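Long-range contacts in hydrazine synthase subunit alpha (Candidatus Kuenenia stuttgartiensis, PDB 5C2V), which catalyses, as part of the hydrazine synthase complex, the condensation of hydroxylamine with ammonia to form hydrazine: residues L72-D81 with F91-K99; K122-A133 with G164-E173. All coordinates share one frame; numbering follows the deposited sequence.

How the interactions relate
Both interactions are antiparallel strand pairings in the N-terminal domain, which includes a six-bladed beta-propeller. Interaction 1 pairs adjacent strands of a four-stranded sheet. Interaction 2 pairs strands of the sheet that follows in sequence. Their centres are about 15 Å apart, and the two meet directly. Asp81 of interaction 1 is the polar link: its OD2 is 3.0 Å from Ser127 N, a probable hydrogen bond, and 3.2 Å from Arg126 NE, a salt bridge. Ala94 also packs on the backbone of Cys125. Trimethyl glycine binds at interaction 1, beside Asn74, Phe76 and Ala77. Interaction 2 lies away from the haem, zinc and calcium sites.

Interaction 1: L72-D81 with F91-K99; sequences LTNDFATAFD and FAFAGVHKK. With BET (trimethyl glycine), chain B.
Ala94 and Phe80 pair through two backbone bonds, Phe80 N to Ala94 O and Ala94 N to Phe80 O, each 2.9 Å. They belong to an antiparallel beta hairpin, consistent with one blade of the beta-propeller. Farther along, Val96 N donates to Thr78 O. Opposite Val96 the register slips by one in a classic beta bulge. Val96 O there faces two donors, Ala77 N at 2.9 Å and Thr78 N at 3.4 Å, and both bonds are weak.

Beyond the bulge, the carbonyls of the 73-76 turn become the acceptors. Asp75 O accepts Lys98 N at 3.3 Å in its carbonyl plane. It also takes a weak bond from His97 ND1. Lys98 runs out extended past CG and brings NZ to Asn74 O, 3.1 Å away and almost in line with the C=O bond. A water accepts from the same NZ and donates to both Asn74 O and Asn74 OD1. The ammonium thus ties the turn to the residue just after strand 91-97. Trimethyl glycine lies beside this turn, with its C3 methyl 3.3 Å from Phe76 O. This places a backbone carbonyl against the cationic trimethylammonium group.

Other polar atoms find partners outside the hairpin: Thr73 OG1 bonds with Ile59 N, Thr78 OG1 with Gly56 N, and Asp81 N with Gln384 OE1.

Phe76 lies between two rings. Phe93 points its edge at one face in a T-shaped pair, planes at 90°. Phe93 CG sits between its backbone N and carbonyl carbon (chi1 63°), which brings CZ and CE2 up to Phe76 CE2. His97 ND1 lies over the opposite face, toward its rim, with the two rings set obliquely. On the sheet face that carries Thr78 and Val96, the methyl Ala94 CB makes a CH-pi contact with the Phe80 ring, 4.1 Å from its centroid.

Interaction 2: K122-A133 with G164-E173; sequences KGTCRSPIYYAA and GMIIFSGSPE
Arg126 N donates to Ser169 O at 2.9 Å, nearly straight at 170°, and Ser169 N returns a bond to Arg126 O. This is one of four reciprocal pairs in an antiparallel beta ladder of the N-terminal domain. The others are Thr124 with Ser171, Ile129 with Ile167, and Tyr131 with Met165. A beta bulge shifts the register by one between Arg126 and Ile129, and Ser127 has positive phi there (47°). Ser169 OG reaches Asn228 O, and Tyr131 OH bonds with Gly237 O and Ile397 N.

On one face, Tyr130 and Ile166 lie side by side and point the same way, with Tyr130 CE1 3.7 Å from Ile166 CD1. On the other face, Ile129 lays CG1 across Ile167 CB at 3.8 Å, and Tyr131 CB touches Ile167 CG1. At the bulge, Pro128 CB touches Ile166 CG2 at 3.9 Å. Just past the strand end, Ala133 CB meets Met165 CG.

Strand 186-191 flanks strand 165-171, and its Tyr188 ring meets that of Phe168. With Phe168 CG between its backbone N and carbonyl carbon (chi1 72°), the ring swings toward Cys125, whose SG approaches obliquely to 3.6 Å from Phe168 CE2.

Interaction 1: L72-D81 with F91-K99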
# COMPACT_ATOMS: atom_id res chain seq x y z
N LEU D 72 -11.57 34.01 -31.04
CA LEU D 72 -12.91 33.68 -31.51
C LEU D 72 -14.01 33.94 -30.47
O LEU D 72 -15.13 34.30 -30.81
CB LEU D 72 -12.97 32.22 -31.96
CG LEU D 72 -12.36 31.87 -33.32
CD1 LEU D 72 -10.83 31.93 -33.29
CD2 LEU D 72 -12.82 30.50 -33.78
N THR D 73 -13.65 33.76 -29.20
CA THR D 73 -14.62 33.69 -28.10
C THR D 73 -14.91 35.02 -27.40
O THR D 73 -15.51 35.03 -26.33
CB THR D 73 -14.19 32.67 -27.05
OG1 THR D 73 -12.81 32.88 -26.70
CG2 THR D 73 -14.35 31.26 -27.60
N ASN D 74 -14.47 36.13 -28.00
CA ASN D 74 -14.58 37.46 -27.39
C ASN D 74 -15.96 37.79 -26.82
O ASN D 74 -16.08 38.66 -25.96
CB ASN D 74 -14.19 38.53 -28.41
CG ASN D 74 -12.83 39.14 -28.15
OD1 ASN D 74 -12.40 39.25 -27.00
ND2 ASN D 74 -12.15 39.55 -29.21
N ASP D 75 -17.00 37.11 -27.31
CA ASP D 75 -18.34 37.27 -26.75
C ASP D 75 -18.51 36.51 -25.43
O ASP D 75 -19.51 36.70 -24.73
CB ASP D 75 -19.39 36.79 -27.76
CG ASP D 75 -19.46 37.67 -28.99
OD1 ASP D 75 -18.44 38.31 -29.32
OD2 ASP D 75 -20.54 37.72 -29.62
N PHE D 76 -17.55 35.66 -25.10
CA PHE D 76 -17.63 34.85 -23.88
C PHE D 76 -16.68 35.34 -22.79
O PHE D 76 -15.51 35.62 -23.06
CB PHE D 76 -17.34 33.38 -24.19
CG PHE D 76 -18.40 32.71 -25.02
CD1 PHE D 76 -19.48 32.11 -24.41
CD2 PHE D 76 -18.30 32.67 -26.40
CE1 PHE D 76 -20.46 31.49 -25.17
CE2 PHE D 76 -19.27 32.05 -27.16
CZ PHE D 76 -20.35 31.46 -26.54
N ALA D 77 -17.19 35.44 -21.57
CA ALA D 77 -16.35 35.78 -20.43
C ALA D 77 -15.39 34.64 -20.12
O ALA D 77 -14.22 34.87 -19.82
CB ALA D 77 -17.21 36.09 -19.21
N THR D 78 -15.90 33.42 -20.21
CA THR D 78 -15.09 32.22 -19.99
C THR D 78 -15.33 31.21 -21.10
O THR D 78 -16.47 30.84 -21.37
CB THR D 78 -15.41 31.57 -18.63
OG1 THR D 78 -15.17 32.50 -17.57
CG2 THR D 78 -14.56 30.33 -18.42
N ALA D 79 -14.26 30.78 -21.76
CA ALA D 79 -14.38 29.79 -22.82
C ALA D 79 -13.19 28.83 -22.84
O ALA D 79 -12.04 29.26 -22.72
CB ALA D 79 -14.52 30.47 -24.16
N PHE D 80 -13.47 27.54 -23.00
CA PHE D 80 -12.44 26.52 -22.94
C PHE D 80 -12.91 25.19 -23.52
O PHE D 80 -14.03 25.09 -24.03
CB PHE D 80 -11.97 26.32 -21.49
CG PHE D 80 -13.07 25.95 -20.53
CD1 PHE D 80 -13.92 26.92 -20.02
CD2 PHE D 80 -13.25 24.64 -20.14
CE1 PHE D 80 -14.93 26.58 -19.14
CE2 PHE D 80 -14.26 24.29 -19.26
CZ PHE D 80 -15.10 25.27 -18.76
N ASP D 81 -12.05 24.17 -23.43
CA ASP D 81 -12.32 22.82 -23.94
C ASP D 81 -12.69 22.77 -25.42
O ASP D 81 -13.82 22.45 -25.77
CB ASP D 81 -13.45 22.17 -23.13
CG ASP D 81 -12.97 21.68 -21.77
OD1 ASP D 81 -11.77 21.40 -21.63
OD2 ASP D 81 -13.81 21.57 -20.85
N PHE D 91 -15.99 23.83 -34.57
CA PHE D 91 -15.65 23.15 -33.33
C PHE D 91 -16.68 23.41 -32.23
O PHE D 91 -17.47 24.35 -32.30
CB PHE D 91 -14.26 23.58 -32.85
CG PHE D 91 -14.18 25.00 -32.38
CD1 PHE D 91 -14.30 25.32 -31.04
CD2 PHE D 91 -13.98 26.03 -33.29
CE1 PHE D 91 -14.23 26.63 -30.61
CE2 PHE D 91 -13.90 27.34 -32.87
CZ PHE D 91 -14.03 27.64 -31.52
N ALA D 92 -16.65 22.55 -31.21
CA ALA D 92 -17.52 22.69 -30.05
C ALA D 92 -16.67 22.96 -28.81
O ALA D 92 -15.50 22.60 -28.76
CB ALA D 92 -18.36 21.44 -29.85
N PHE D 93 -17.28 23.60 -27.81
CA PHE D 93 -16.55 23.98 -26.61
C PHE D 93 -17.47 24.22 -25.42
O PHE D 93 -18.69 24.14 -25.53
CB PHE D 93 -15.70 25.23 -26.88
CG PHE D 93 -16.51 26.45 -27.22
CD1 PHE D 93 -16.98 26.65 -28.51
CD2 PHE D 93 -16.80 27.41 -26.26
CE1 PHE D 93 -17.72 27.77 -28.84
CE2 PHE D 93 -17.54 28.53 -26.58
CZ PHE D 93 -18.00 28.71 -27.87
N ALA D 94 -16.86 24.53 -24.28
CA ALA D 94 -17.60 24.93 -23.09
C ALA D 94 -17.37 26.41 -22.85
O ALA D 94 -16.25 26.90 -22.98
CB ALA D 94 -17.16 24.11 -21.89
N GLY D 95 -18.44 27.13 -22.52
CA GLY D 95 -18.32 28.57 -22.35
C GLY D 95 -19.32 29.23 -21.44
O GLY D 95 -20.41 28.71 -21.19
N VAL D 96 -18.94 30.40 -20.92
CA VAL D 96 -19.83 31.24 -20.15
C VAL D 96 -20.06 32.54 -20.91
O VAL D 96 -19.15 33.36 -21.05
CB VAL D 96 -19.27 31.55 -18.75
CG1 VAL D 96 -20.29 32.34 -17.94
CG2 VAL D 96 -18.89 30.27 -18.04
N HIS D 97 -21.28 32.73 -21.41
CA HIS D 97 -21.61 33.91 -22.19
C HIS D 97 -21.55 35.17 -21.32
O HIS D 97 -21.87 35.12 -20.13
CB HIS D 97 -23.00 33.77 -22.81
CG HIS D 97 -23.25 34.69 -23.96
ND1 HIS D 97 -22.24 35.27 -24.69
CD2 HIS D 97 -24.41 35.14 -24.51
CE1 HIS D 97 -22.75 36.03 -25.64
NE2 HIS D 97 -24.07 35.97 -25.55
N LYS D 98 -21.14 36.28 -21.92
CA LYS D 98 -21.04 37.55 -21.20
C LYS D 98 -22.41 38.03 -20.73
O LYS D 98 -22.51 38.87 -19.84
CB LYS D 98 -20.38 38.62 -22.07
CG LYS D 98 -18.87 38.51 -22.15
CD LYS D 98 -18.26 39.66 -22.94
CE LYS D 98 -16.75 39.59 -22.95
NZ LYS D 98 -16.14 40.72 -23.71
N LYS D 99 -23.46 37.49 -21.34
CA LYS D 99 -24.83 37.83 -20.97
C LYS D 99 -25.40 36.83 -19.96
O LYS D 99 -26.57 36.91 -19.58
CB LYS D 99 -25.72 37.90 -22.21
CG LYS D 99 -25.24 38.91 -23.24
CD LYS D 99 -26.05 38.84 -24.52
CE LYS D 99 -25.51 39.80 -25.56
NZ LYS D 99 -26.25 39.70 -26.85
N BET B . -12.05 37.98 -22.42
CA BET B . -11.42 39.26 -22.96
C BET B . -9.88 38.96 -23.39
O BET B . -9.03 39.51 -22.64
OXT BET B . -9.75 38.24 -24.41
C1 BET B . -13.18 38.33 -21.48
C2 BET B . -11.03 37.14 -21.65
C3 BET B . -12.66 37.17 -23.55
O HOH W 1 -14.03 40.28 -25.16

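Interaction 2: K122-A133 with G164-E173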
# COMPACT_ATOMS: atom_id res chain seq x y z
N LYS D 122 -29.19 23.12 -16.06
CA LYS D 122 -29.06 23.81 -14.79
C LYS D 122 -27.92 23.10 -14.08
O LYS D 122 -28.09 22.01 -13.54
CB LYS D 122 -30.37 23.71 -14.00
CG LYS D 122 -30.54 24.62 -12.80
CD LYS D 122 -31.83 24.27 -12.07
CE LYS D 122 -33.01 24.16 -13.03
NZ LYS D 122 -34.28 23.74 -12.37
N GLY D 123 -26.76 23.74 -14.08
CA GLY D 123 -25.53 23.06 -13.71
C GLY D 123 -24.35 23.52 -14.55
O GLY D 123 -24.40 24.56 -15.20
N THR D 124 -23.29 22.71 -14.54
CA THR D 124 -22.08 22.98 -15.31
C THR D 124 -21.86 21.94 -16.42
O THR D 124 -22.16 20.76 -16.23
CB THR D 124 -20.84 23.00 -14.39
OG1 THR D 124 -21.13 23.79 -13.23
CG2 THR D 124 -19.64 23.58 -15.11
N CYS D 125 -21.33 22.39 -17.56
CA CYS D 125 -21.03 21.50 -18.68
C CYS D 125 -19.64 21.77 -19.25
O CYS D 125 -19.22 22.92 -19.35
CB CYS D 125 -22.07 21.64 -19.78
SG CYS D 125 -23.79 21.47 -19.25
N ARG D 126 -18.93 20.71 -19.63
CA ARG D 126 -17.62 20.86 -20.26
C ARG D 126 -17.16 19.62 -21.02
O ARG D 126 -17.82 18.57 -21.00
CB ARG D 126 -16.56 21.23 -19.22
CG ARG D 126 -16.39 20.21 -18.10
CD ARG D 126 -15.31 20.65 -17.13
NE ARG D 126 -14.02 20.83 -17.79
CZ ARG D 126 -13.06 19.92 -17.82
NH1 ARG D 126 -13.23 18.75 -17.22
NH2 ARG D 126 -11.91 20.17 -18.45
N SER D 127 -16.00 19.76 -21.67
CA SER D 127 -15.39 18.71 -22.50
C SER D 127 -16.35 18.03 -23.49
O SER D 127 -16.55 16.82 -23.40
CB SER D 127 -14.74 17.66 -21.61
OG SER D 127 -13.68 18.21 -20.86
N PRO D 128 -16.93 18.80 -24.42
CA PRO D 128 -17.78 18.18 -25.44
C PRO D 128 -16.97 17.51 -26.55
O PRO D 128 -15.90 18.01 -26.90
CB PRO D 128 -18.58 19.36 -25.98
CG PRO D 128 -17.64 20.51 -25.86
CD PRO D 128 -16.82 20.25 -24.62
N ILE D 129 -17.48 16.41 -27.10
CA ILE D 129 -16.86 15.78 -28.26
C ILE D 129 -17.94 15.35 -29.25
O ILE D 129 -19.09 15.14 -28.88
CB ILE D 129 -16.02 14.54 -27.88
CG1 ILE D 129 -16.88 13.50 -27.17
CG2 ILE D 129 -14.82 14.94 -27.03
CD1 ILE D 129 -16.16 12.19 -26.90
N TYR D 130 -17.55 15.22 -30.52
CA TYR D 130 -18.47 14.76 -31.55
C TYR D 130 -18.37 13.25 -31.73
O TYR D 130 -17.28 12.70 -31.86
CB TYR D 130 -18.20 15.46 -32.88
CG TYR D 130 -18.52 16.94 -32.88
CD1 TYR D 130 -19.83 17.38 -32.77
CD2 TYR D 130 -17.52 17.89 -33.00
CE1 TYR D 130 -20.14 18.73 -32.77
CE2 TYR D 130 -17.81 19.24 -33.00
CZ TYR D 130 -19.12 19.65 -32.89
OH TYR D 130 -19.42 20.99 -32.89
N TYR D 131 -19.53 12.60 -31.71
CA TYR D 131 -19.61 11.18 -32.00
C TYR D 131 -20.56 10.99 -33.16
O TYR D 131 -21.74 11.31 -33.05
CB TYR D 131 -20.08 10.39 -30.78
CG TYR D 131 -20.11 8.90 -30.98
CD1 TYR D 131 -18.93 8.18 -31.15
CD2 TYR D 131 -21.31 8.20 -31.00
CE1 TYR D 131 -18.95 6.81 -31.33
CE2 TYR D 131 -21.34 6.83 -31.18
CZ TYR D 131 -20.16 6.14 -31.35
OH TYR D 131 -20.18 4.78 -31.53
N ALA D 132 -20.08 10.44 -34.26
CA ALA D 132 -20.92 10.42 -35.44
C ALA D 132 -21.74 9.15 -35.45
O ALA D 132 -21.23 8.05 -35.69
CB ALA D 132 -20.06 10.54 -36.69
N ALA D 133 -23.03 9.32 -35.20
CA ALA D 133 -23.96 8.21 -35.05
C ALA D 133 -25.01 8.25 -36.15
O ALA D 133 -25.88 9.12 -36.15
CB ALA D 133 -24.62 8.25 -33.68
N GLY D 164 -24.39 14.56 -36.22
CA GLY D 164 -23.84 13.66 -35.23
C GLY D 164 -24.45 13.87 -33.86
O GLY D 164 -25.50 14.49 -33.71
N MET D 165 -23.77 13.33 -32.86
CA MET D 165 -24.16 13.47 -31.47
C MET D 165 -23.04 14.16 -30.72
O MET D 165 -21.90 14.18 -31.19
CB MET D 165 -24.46 12.10 -30.86
CG MET D 165 -25.53 11.30 -31.59
SD MET D 165 -27.19 11.89 -31.24
CE MET D 165 -27.30 11.53 -29.49
N ILE D 166 -23.35 14.73 -29.57
CA ILE D 166 -22.31 15.35 -28.75
C ILE D 166 -22.25 14.71 -27.37
O ILE D 166 -23.19 14.79 -26.59
CB ILE D 166 -22.54 16.87 -28.60
CG1 ILE D 166 -22.33 17.57 -29.94
CG2 ILE D 166 -21.59 17.44 -27.56
CD1 ILE D 166 -22.41 19.08 -29.86
N ILE D 167 -21.12 14.07 -27.08
CA ILE D 167 -20.90 13.48 -25.77
C ILE D 167 -20.13 14.45 -24.89
O ILE D 167 -19.01 14.83 -25.22
CB ILE D 167 -20.13 12.15 -25.86
CG1 ILE D 167 -20.71 11.26 -26.97
CG2 ILE D 167 -20.14 11.43 -24.52
CD1 ILE D 167 -22.15 10.88 -26.75
N PHE D 168 -20.72 14.87 -23.77
CA PHE D 168 -20.04 15.82 -22.91
C PHE D 168 -20.14 15.45 -21.44
O PHE D 168 -20.93 14.59 -21.06
CB PHE D 168 -20.59 17.24 -23.13
CG PHE D 168 -21.97 17.46 -22.57
CD1 PHE D 168 -23.09 17.12 -23.31
CD2 PHE D 168 -22.14 18.02 -21.32
CE1 PHE D 168 -24.36 17.33 -22.80
CE2 PHE D 168 -23.41 18.22 -20.80
CZ PHE D 168 -24.52 17.88 -21.55
N SER D 169 -19.33 16.09 -20.61
CA SER D 169 -19.40 15.88 -19.17
C SER D 169 -20.20 17.00 -18.53
O SER D 169 -20.03 18.17 -18.88
CB SER D 169 -18.00 15.80 -18.56
OG SER D 169 -18.07 15.64 -17.15
N GLY D 170 -21.07 16.66 -17.58
CA GLY D 170 -21.88 17.67 -16.93
C GLY D 170 -22.32 17.30 -15.53
O GLY D 170 -22.44 16.13 -15.19
N SER D 171 -22.58 18.32 -14.72
CA SER D 171 -22.97 18.11 -13.34
C SER D 171 -24.10 19.06 -12.93
O SER D 171 -24.11 20.22 -13.33
CB SER D 171 -21.77 18.32 -12.41
OG SER D 171 -22.17 18.39 -11.06
N PRO D 172 -25.05 18.56 -12.14
CA PRO D 172 -26.11 19.42 -11.59
C PRO D 172 -25.57 20.30 -10.46
O PRO D 172 -24.38 20.25 -10.16
CB PRO D 172 -27.14 18.42 -11.07
CG PRO D 172 -26.36 17.19 -10.78
CD PRO D 172 -25.27 17.14 -11.81
N GLU D 173 -26.45 21.10 -9.86
CA GLU D 173 -26.04 21.99 -8.78
C GLU D 173 -26.75 21.64 -7.48
O GLU D 173 -27.82 21.03 -7.49
CB GLU D 173 -26.31 23.45 -9.16
CG GLU D 173 -25.11 24.15 -9.80
CD GLU D 173 -25.51 25.35 -10.63
OE1 GLU D 173 -26.69 25.76 -10.56
OE2 GLU D 173 -24.65 25.88 -11.37